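Side-chain contacts in glycoside Hydrolase (Bacteroides uniformis, PDB 5TA0), which probably hydrolyses agarose chains as a family 86 glycoside hydrolase and is captured here as a Glu-to-Gln variant in complex with neoagarooctaose: residues 149-152 against 156-159; 321-326 against 355-360; 477-482 against 487-492. One frame throughout, in Å; residues are numbered along the deposited sequence. Where two conformers were deposited one is given.

Contact 1 of 3, residues 149-152 against 156-159. With EDO (1,2-ethanediol), chain N.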
# COMPACT_ATOMS: atom_id res chain seq x y z
N GLY A 149 4.77 30.38 -5.62
CA GLY A 149 4.73 31.73 -5.07
C GLY A 149 4.38 31.78 -3.59
O GLY A 149 4.39 32.86 -3.00
N THR A 150 4.05 30.66 -2.95
CA THR A 150 3.70 30.66 -1.53
C THR A 150 4.93 31.03 -0.70
O THR A 150 6.00 30.40 -0.82
CB THR A 150 3.18 29.31 -1.06
OG1 THR A 150 2.04 28.94 -1.84
CG2 THR A 150 2.77 29.36 0.42
N LYS A 151 4.78 32.04 0.14
CA LYS A 151 5.87 32.49 0.98
C LYS A 151 5.95 31.69 2.26
O LYS A 151 4.95 31.21 2.80
CB LYS A 151 5.75 33.99 1.22
CG LYS A 151 6.06 34.81 -0.01
CD LYS A 151 5.71 36.28 0.14
CE LYS A 151 6.21 37.08 -1.05
NZ LYS A 151 5.75 38.50 -0.96
N THR A 152 7.17 31.59 2.77
CA THR A 152 7.46 30.95 4.06
C THR A 152 7.17 31.93 5.19
O THR A 152 6.79 33.08 4.94
CB THR A 152 8.93 30.52 4.15
OG1 THR A 152 9.76 31.69 4.26
CG2 THR A 152 9.34 29.69 2.95
N TRP A 156 9.57 34.95 2.06
CA TRP A 156 10.11 34.72 0.72
C TRP A 156 9.54 33.41 0.17
O TRP A 156 9.16 32.53 0.92
CB TRP A 156 11.67 34.73 0.72
CG TRP A 156 12.29 33.66 1.53
CD1 TRP A 156 12.56 33.69 2.87
CD2 TRP A 156 12.72 32.39 1.06
NE1 TRP A 156 13.13 32.50 3.26
CE2 TRP A 156 13.24 31.68 2.16
CE3 TRP A 156 12.74 31.79 -0.22
CZ2 TRP A 156 13.76 30.39 2.03
CZ3 TRP A 156 13.26 30.52 -0.33
CH2 TRP A 156 13.74 29.82 0.77
N ALA A 157 9.55 33.31 -1.14
CA ALA A 157 9.02 32.14 -1.86
C ALA A 157 10.13 31.41 -2.62
O ALA A 157 11.01 32.06 -3.19
CB ALA A 157 7.95 32.58 -2.84
N LEU A 158 10.08 30.08 -2.64
CA LEU A 158 11.04 29.33 -3.42
C LEU A 158 10.99 29.75 -4.89
O LEU A 158 9.92 30.02 -5.44
CB LEU A 158 10.82 27.82 -3.26
CG LEU A 158 11.35 27.22 -1.95
CD1 LEU A 158 10.70 25.90 -1.62
CD2 LEU A 158 12.87 27.09 -1.96
N SER A 159 12.15 29.78 -5.54
CA SER A 159 12.27 30.23 -6.90
C SER A 159 11.30 29.55 -7.85
O SER A 159 11.20 28.32 -7.82
CB SER A 159 13.68 29.99 -7.41
OG SER A 159 13.78 30.55 -8.71
C1 EDO N . 12.33 34.66 -6.05
O1 EDO N . 12.68 36.00 -5.81
C2 EDO N . 10.87 34.51 -5.68
O2 EDO N . 10.51 33.16 -5.88
O HOH W 1 7.27 29.64 -4.67
O HOH W 2 7.50 28.60 -2.09
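Thr152 and Trp156 meet because both first torsions place the outer group between backbone N and carbonyl carbon: OG1 of Thr152 at chi1 70°, the indole of Trp156 at chi1 63°. The two belong to a chain reversal within the long loop between strand 134-140 and helix 170-183 of the (alpha/beta)6 barrel, in which the backbone doubles back without forming a regular hairpin. OG1 of Thr152 comes to rest over one face of the indole, offset toward its rim, 3.6 Å from NE1 of Trp156. That N-H does not serve the threonine; it is taken by the carbonyl of Val95, while OG1 is engaged with the backbone N of Lys154.

The reversal is closed by the carbonyl O of Trp156, which accepts from N of Thr152 at 2.9 Å. The bond is nearly straight, 166° at the hydrogen, although the donor is tilted from the carbonyl plane. The same oxygen receives a CA-H contact from Lys151, CA to O 3.3 Å, and at most a weak bond from Thr152 OG1, so three groups of 149-152 converge on it. Lys151 lays only its first methylenes alongside the Trp156 carbonyl and the Ala157 backbone before its extended chain leads away.

Farther along, direct contact is joined by two water bridges. The methyl of Ala157 fits against two carbonyls, CB lying 3.6 Å from O of Gly149 and equally near O of Thr150. One water accepts from N of Gly149 and donates to O of Leu158; a second donates to O of Thr150, at 2.7 Å from that oxygen, and accepts from N of Leu158. On segment 156-159, O2 of an ethanediol molecule, probably from the crystallisation liquor, donates to the carbonyl O of Ala157 at 2.9 Å.

Contact 2 of 3, residues 321-326 against 355-360. With GAL (beta-D-galactopyranose), chain C.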
# COMPACT_ATOMS: atom_id res chain seq x y z
N LEU A 321 7.07 -0.31 -6.19
CA LEU A 321 5.91 0.50 -5.81
C LEU A 321 5.85 0.66 -4.29
O LEU A 321 5.93 -0.34 -3.54
CB LEU A 321 4.62 -0.15 -6.30
CG LEU A 321 3.31 0.60 -6.01
CD1 LEU A 321 3.25 1.92 -6.77
CD2 LEU A 321 2.10 -0.26 -6.36
N MET A 322 5.70 1.89 -3.85
CA MET A 322 5.46 2.24 -2.47
C MET A 322 4.02 2.68 -2.30
O MET A 322 3.49 3.41 -3.15
CB MET A 322 6.38 3.39 -2.08
CG MET A 322 6.06 4.05 -0.75
SD MET A 322 7.19 5.38 -0.30
CE MET A 322 8.68 4.44 -0.01
N ILE A 323 3.39 2.26 -1.22
CA ILE A 323 2.07 2.76 -0.82
C ILE A 323 2.27 3.44 0.53
O ILE A 323 2.21 2.81 1.58
CB ILE A 323 0.98 1.67 -0.83
CG1 ILE A 323 0.96 0.90 -2.17
CG2 ILE A 323 -0.39 2.30 -0.65
CD1 ILE A 323 1.75 -0.37 -2.13
N SER A 324 2.55 4.75 0.52
CA SER A 324 3.02 5.39 1.74
C SER A 324 1.91 5.81 2.71
O SER A 324 2.21 6.18 3.83
CB SER A 324 3.92 6.57 1.45
OG SER A 324 3.32 7.50 0.58
N GLN A 325 0.66 5.74 2.24
CA GLN A 325 -0.55 5.87 3.09
C GLN A 325 -1.63 4.99 2.51
O GLN A 325 -1.92 5.11 1.32
CB GLN A 325 -1.10 7.30 3.12
CG GLN A 325 -0.21 8.35 3.79
CD GLN A 325 -0.79 9.75 3.70
OE1 GLN A 325 -2.03 9.96 3.57
NE2 GLN A 325 0.08 10.73 3.79
N TYR A 326 -2.25 4.16 3.33
CA TYR A 326 -3.42 3.40 2.89
C TYR A 326 -4.31 3.07 4.07
O TYR A 326 -3.87 3.06 5.21
CB TYR A 326 -3.03 2.14 2.15
CG TYR A 326 -2.50 0.97 2.95
CD1 TYR A 326 -3.35 -0.04 3.39
CD2 TYR A 326 -1.13 0.82 3.20
CE1 TYR A 326 -2.88 -1.15 4.07
CE2 TYR A 326 -0.64 -0.29 3.91
CZ TYR A 326 -1.51 -1.28 4.30
OH TYR A 326 -1.09 -2.43 4.95
N MET A 355 -3.25 -7.78 2.53
CA MET A 355 -3.20 -9.09 1.85
C MET A 355 -2.90 -8.93 0.34
O MET A 355 -2.11 -9.69 -0.25
CB MET A 355 -4.52 -9.83 2.04
CG MET A 355 -4.77 -10.27 3.48
SD MET A 355 -3.75 -11.64 4.00
CE MET A 355 -4.58 -13.06 3.25
N GLN A 356 -3.49 -7.92 -0.28
CA GLN A 356 -3.29 -7.68 -1.71
C GLN A 356 -1.87 -7.20 -1.98
O GLN A 356 -1.26 -7.66 -2.94
CB GLN A 356 -4.36 -6.75 -2.28
CG GLN A 356 -5.76 -7.38 -2.11
CD GLN A 356 -6.90 -6.61 -2.71
OE1 GLN A 356 -7.87 -6.26 -2.00
NE2 GLN A 356 -6.85 -6.40 -4.02
N PHE A 357 -1.29 -6.40 -1.10
CA PHE A 357 0.12 -5.98 -1.28
C PHE A 357 1.07 -7.16 -1.09
O PHE A 357 2.05 -7.28 -1.85
CB PHE A 357 0.52 -4.85 -0.33
CG PHE A 357 -0.34 -3.61 -0.45
CD1 PHE A 357 -0.74 -3.09 -1.69
CD2 PHE A 357 -0.72 -2.95 0.70
CE1 PHE A 357 -1.52 -1.95 -1.78
CE2 PHE A 357 -1.47 -1.81 0.62
CZ PHE A 357 -1.89 -1.32 -0.61
N MET A 358 0.73 -8.05 -0.18
CA MET A 358 1.56 -9.26 0.07
C MET A 358 1.61 -10.13 -1.18
O MET A 358 2.64 -10.79 -1.42
CB MET A 358 1.00 -10.02 1.28
CG MET A 358 1.33 -9.36 2.61
SD MET A 358 0.26 -9.83 4.00
CE MET A 358 0.67 -11.55 4.16
N GLU A 359 0.55 -10.15 -1.97
CA GLU A 359 0.55 -10.89 -3.23
C GLU A 359 1.52 -10.35 -4.25
O GLU A 359 1.81 -11.06 -5.21
CB GLU A 359 -0.82 -10.91 -3.90
CG GLU A 359 -1.87 -11.64 -3.15
CD GLU A 359 -3.21 -11.57 -3.83
OE1 GLU A 359 -3.28 -11.75 -5.07
OE2 GLU A 359 -4.18 -11.33 -3.11
N ARG A 360 1.97 -9.08 -4.11
CA ARG A 360 2.94 -8.45 -5.02
C ARG A 360 4.20 -8.05 -4.36
O ARG A 360 4.83 -7.06 -4.72
CB ARG A 360 2.40 -7.12 -5.54
CG ARG A 360 1.14 -7.27 -6.23
CD ARG A 360 0.75 -5.97 -6.93
NE ARG A 360 -0.56 -6.23 -7.43
CZ ARG A 360 -1.00 -6.00 -8.66
NH1 ARG A 360 -0.25 -5.42 -9.59
NH2 ARG A 360 -2.26 -6.31 -8.92
C1 GAL C . -5.03 13.54 3.88
C2 GAL C . -3.52 13.76 3.87
C3 GAL C . -2.84 13.50 5.20
C4 GAL C . -3.70 13.88 6.40
C5 GAL C . -5.13 13.43 6.27
C6 GAL C . -6.06 13.82 7.43
O2 GAL C . -2.92 12.89 2.92
O3 GAL C . -1.68 14.33 5.15
O4 GAL C . -3.66 15.31 6.53
O5 GAL C . -5.62 14.05 5.08
O6 GAL C . -5.68 13.23 8.69
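The aromatic part of the contact is a T-shaped pair in which Phe357 presents its edge to the face of Tyr326. The ring planes stand at 82° and the centroids are 4.8 Å apart. CE2 of Phe357 sits over the centre of the tyrosine ring, 3.7 Å from CD2 of Tyr326 and at almost the same distance from the other ring carbons. Tyr326 turns this face to the helix with CG held between its backbone N and carbonyl carbon (chi1 74°), and the two side chains run antiparallel, offset past one another.

This joins strand 321-326 to the end of helix 340-358, the first two elements of a beta-alpha-beta unit completed by strand 364-369 in the parallel sheet of the (alpha/beta)6 barrel. Leu282 and the methionines Met300 and Met304 of helix 298-315 also touch Phe357, which is buried.

The aliphatic part is a CH-pi contact. CD1 of Ile323 lies over one face of the Phe357 ring, 3.9 Å from its centroid and 3.6 Å from CE1 of Phe357. CG1 and CG2 of Ile323 add contacts around CZ of the same ring.

No hydrogen bond links the segments. Polar groups of 321-326 face other partners: OG of Ser324 bonds to Glu199 and His281, and Gln325, probably the engineered glutamine of this variant, belongs to the glycan pocket and lies next to a bound galactose.

Contact 3 of 3, residues 477-482 against 487-492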
# COMPACT_ATOMS: atom_id res chain seq x y z
N HIS A 477 -9.40 -13.76 15.58
CA HIS A 477 -10.48 -13.37 14.68
C HIS A 477 -10.86 -11.92 15.00
O HIS A 477 -11.28 -11.61 16.14
CB HIS A 477 -11.68 -14.31 14.90
CG HIS A 477 -12.81 -14.14 13.94
ND1 HIS A 477 -14.08 -14.59 14.24
CD2 HIS A 477 -12.89 -13.61 12.70
CE1 HIS A 477 -14.89 -14.36 13.22
NE2 HIS A 477 -14.19 -13.77 12.27
N LEU A 478 -10.68 -11.04 14.00
CA LEU A 478 -10.96 -9.62 14.12
C LEU A 478 -12.20 -9.28 13.32
O LEU A 478 -12.21 -9.41 12.10
CB LEU A 478 -9.77 -8.79 13.65
CG LEU A 478 -9.94 -7.28 13.80
CD1 LEU A 478 -10.04 -6.85 15.25
CD2 LEU A 478 -8.76 -6.59 13.13
N TYR A 479 -13.26 -8.84 14.02
CA TYR A 479 -14.56 -8.60 13.39
C TYR A 479 -15.32 -7.50 14.15
O TYR A 479 -14.92 -7.09 15.23
CB TYR A 479 -15.39 -9.91 13.37
CG TYR A 479 -15.73 -10.48 14.72
CD1 TYR A 479 -14.83 -11.33 15.39
CD2 TYR A 479 -16.93 -10.15 15.36
CE1 TYR A 479 -15.13 -11.85 16.65
CE2 TYR A 479 -17.24 -10.67 16.61
CZ TYR A 479 -16.34 -11.52 17.25
OH TYR A 479 -16.64 -12.03 18.51
N LEU A 480 -16.46 -7.12 13.57
CA LEU A 480 -17.34 -6.11 14.14
C LEU A 480 -18.48 -6.76 14.93
O LEU A 480 -19.21 -7.60 14.39
CB LEU A 480 -17.91 -5.22 13.05
CG LEU A 480 -18.93 -4.14 13.46
CD1 LEU A 480 -18.27 -3.07 14.32
CD2 LEU A 480 -19.53 -3.54 12.20
N LYS A 481 -18.66 -6.31 16.17
CA LYS A 481 -19.80 -6.71 17.01
C LYS A 481 -20.80 -5.56 17.08
O LYS A 481 -20.42 -4.44 17.41
CB LYS A 481 -19.33 -7.04 18.42
CG LYS A 481 -20.45 -7.45 19.38
CD LYS A 481 -19.90 -7.83 20.73
CE LYS A 481 -20.97 -8.52 21.56
NZ LYS A 481 -20.41 -8.89 22.88
N GLY A 482 -22.07 -5.83 16.79
CA GLY A 482 -23.13 -4.83 16.96
C GLY A 482 -23.48 -3.98 15.77
O GLY A 482 -24.25 -3.01 15.91
N VAL A 487 -18.57 -2.20 17.93
CA VAL A 487 -17.15 -2.24 18.33
C VAL A 487 -16.41 -3.39 17.67
O VAL A 487 -16.96 -4.47 17.46
CB VAL A 487 -16.99 -2.34 19.85
CG1 VAL A 487 -17.64 -1.14 20.54
CG2 VAL A 487 -17.52 -3.66 20.40
N PRO A 488 -15.12 -3.17 17.35
CA PRO A 488 -14.32 -4.29 16.89
C PRO A 488 -13.95 -5.21 18.04
O PRO A 488 -13.66 -4.76 19.15
CB PRO A 488 -13.08 -3.61 16.30
CG PRO A 488 -12.93 -2.37 17.11
CD PRO A 488 -14.35 -1.92 17.40
N ILE A 489 -13.93 -6.50 17.74
CA ILE A 489 -13.56 -7.54 18.69
C ILE A 489 -12.38 -8.31 18.09
O ILE A 489 -12.42 -8.67 16.92
CB ILE A 489 -14.73 -8.52 18.92
CG1 ILE A 489 -15.94 -7.79 19.51
CG2 ILE A 489 -14.31 -9.71 19.78
CD1 ILE A 489 -15.74 -7.23 20.89
N LEU A 490 -11.36 -8.54 18.92
CA LEU A 490 -10.29 -9.49 18.60
C LEU A 490 -10.43 -10.69 19.52
O LEU A 490 -10.01 -10.65 20.68
CB LEU A 490 -8.91 -8.84 18.76
CG LEU A 490 -7.71 -9.75 18.40
CD1 LEU A 490 -7.84 -10.31 16.98
CD2 LEU A 490 -6.43 -8.94 18.55
N ASP A 491 -11.04 -11.75 18.99
CA ASP A 491 -11.20 -13.01 19.73
C ASP A 491 -9.95 -13.86 19.53
O ASP A 491 -9.62 -14.18 18.38
CB ASP A 491 -12.37 -13.83 19.20
CG ASP A 491 -13.71 -13.45 19.79
OD1 ASP A 491 -13.78 -12.81 20.86
OD2 ASP A 491 -14.70 -13.83 19.15
N VAL A 492 -9.34 -14.28 20.63
CA VAL A 492 -8.11 -15.10 20.61
C VAL A 492 -8.38 -16.30 21.49
O VAL A 492 -8.67 -16.13 22.69
CB VAL A 492 -6.88 -14.31 21.11
CG1 VAL A 492 -5.62 -15.18 21.09
CG2 VAL A 492 -6.68 -13.05 20.27
O HOH W 3 -14.48 -15.64 16.79
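OD2 of Asp491, in the conformer described, is gripped by the hydroxyl of Tyr479, which donates to it from OH at 2.7 Å, and by a water that donates at 3.0 Å. The hydroxyl approaches from above the carboxylate plane, 43° out of it, while OD2 lies in plane at the edge of the tyrosine ring. The water also bonds to ND1 of His477, linking imidazole and carboxylate across the strands. All this lies on one face of an antiparallel beta hairpin, strands 472-481 and 487-495, at the edge of the larger sheet of the beta-sandwich region.

Three hydrogen-bonded pairs hold the strands in register: His477 with Asp491, Tyr479 with Ile489 and Lys481 with Val487, each giving and accepting a backbone bond. That from N of Lys481 to O of Val487 is nearly straight, at 170°.

The Tyr479 ring lies between neighbours. CD1 of Tyr479 is over the centre of the His477 imidazole, and CB of Ile489 is over a face of the phenol, 4.0 Å from its centroid. The Ile489 side chain extends in parallel with the tyrosine, and its CG1 meets CB of Lys481 at 3.6 Å.

Leu478, Leu480, Pro488 and Leu490 occupy the other face, turned to helices 340-358 and 411-416. With CG of Leu478 trans to N (chi1 -177°), its CD1 leans across the hairpin to 3.4 Å from the carbonyl O of Ile489.

Overall arrangement
The contacts follow one another along the chain, each closing before the next opens, and none touches another. Contacts 1 and 2 belong to the (alpha/beta)6 barrel: 149-152 with 156-159 is peripheral, in the loop after strand 134-140, whereas 321-326 with 355-360 has its centre about 3 Å from the centre of the chain; their centres are about 35 Å apart. Strands 134-140 and 321-326 share the parallel sheet of the barrel. Contact 3 belongs to the larger sheet of the sandwich, about 24 Å from contact 2 and about 49 Å from contact 1 between centres. Helix 340-358 connects contacts 2 and 3, packing on the barrel strand and on the hairpin, and so joins the glycan-binding barrel to the beta-sandwich region.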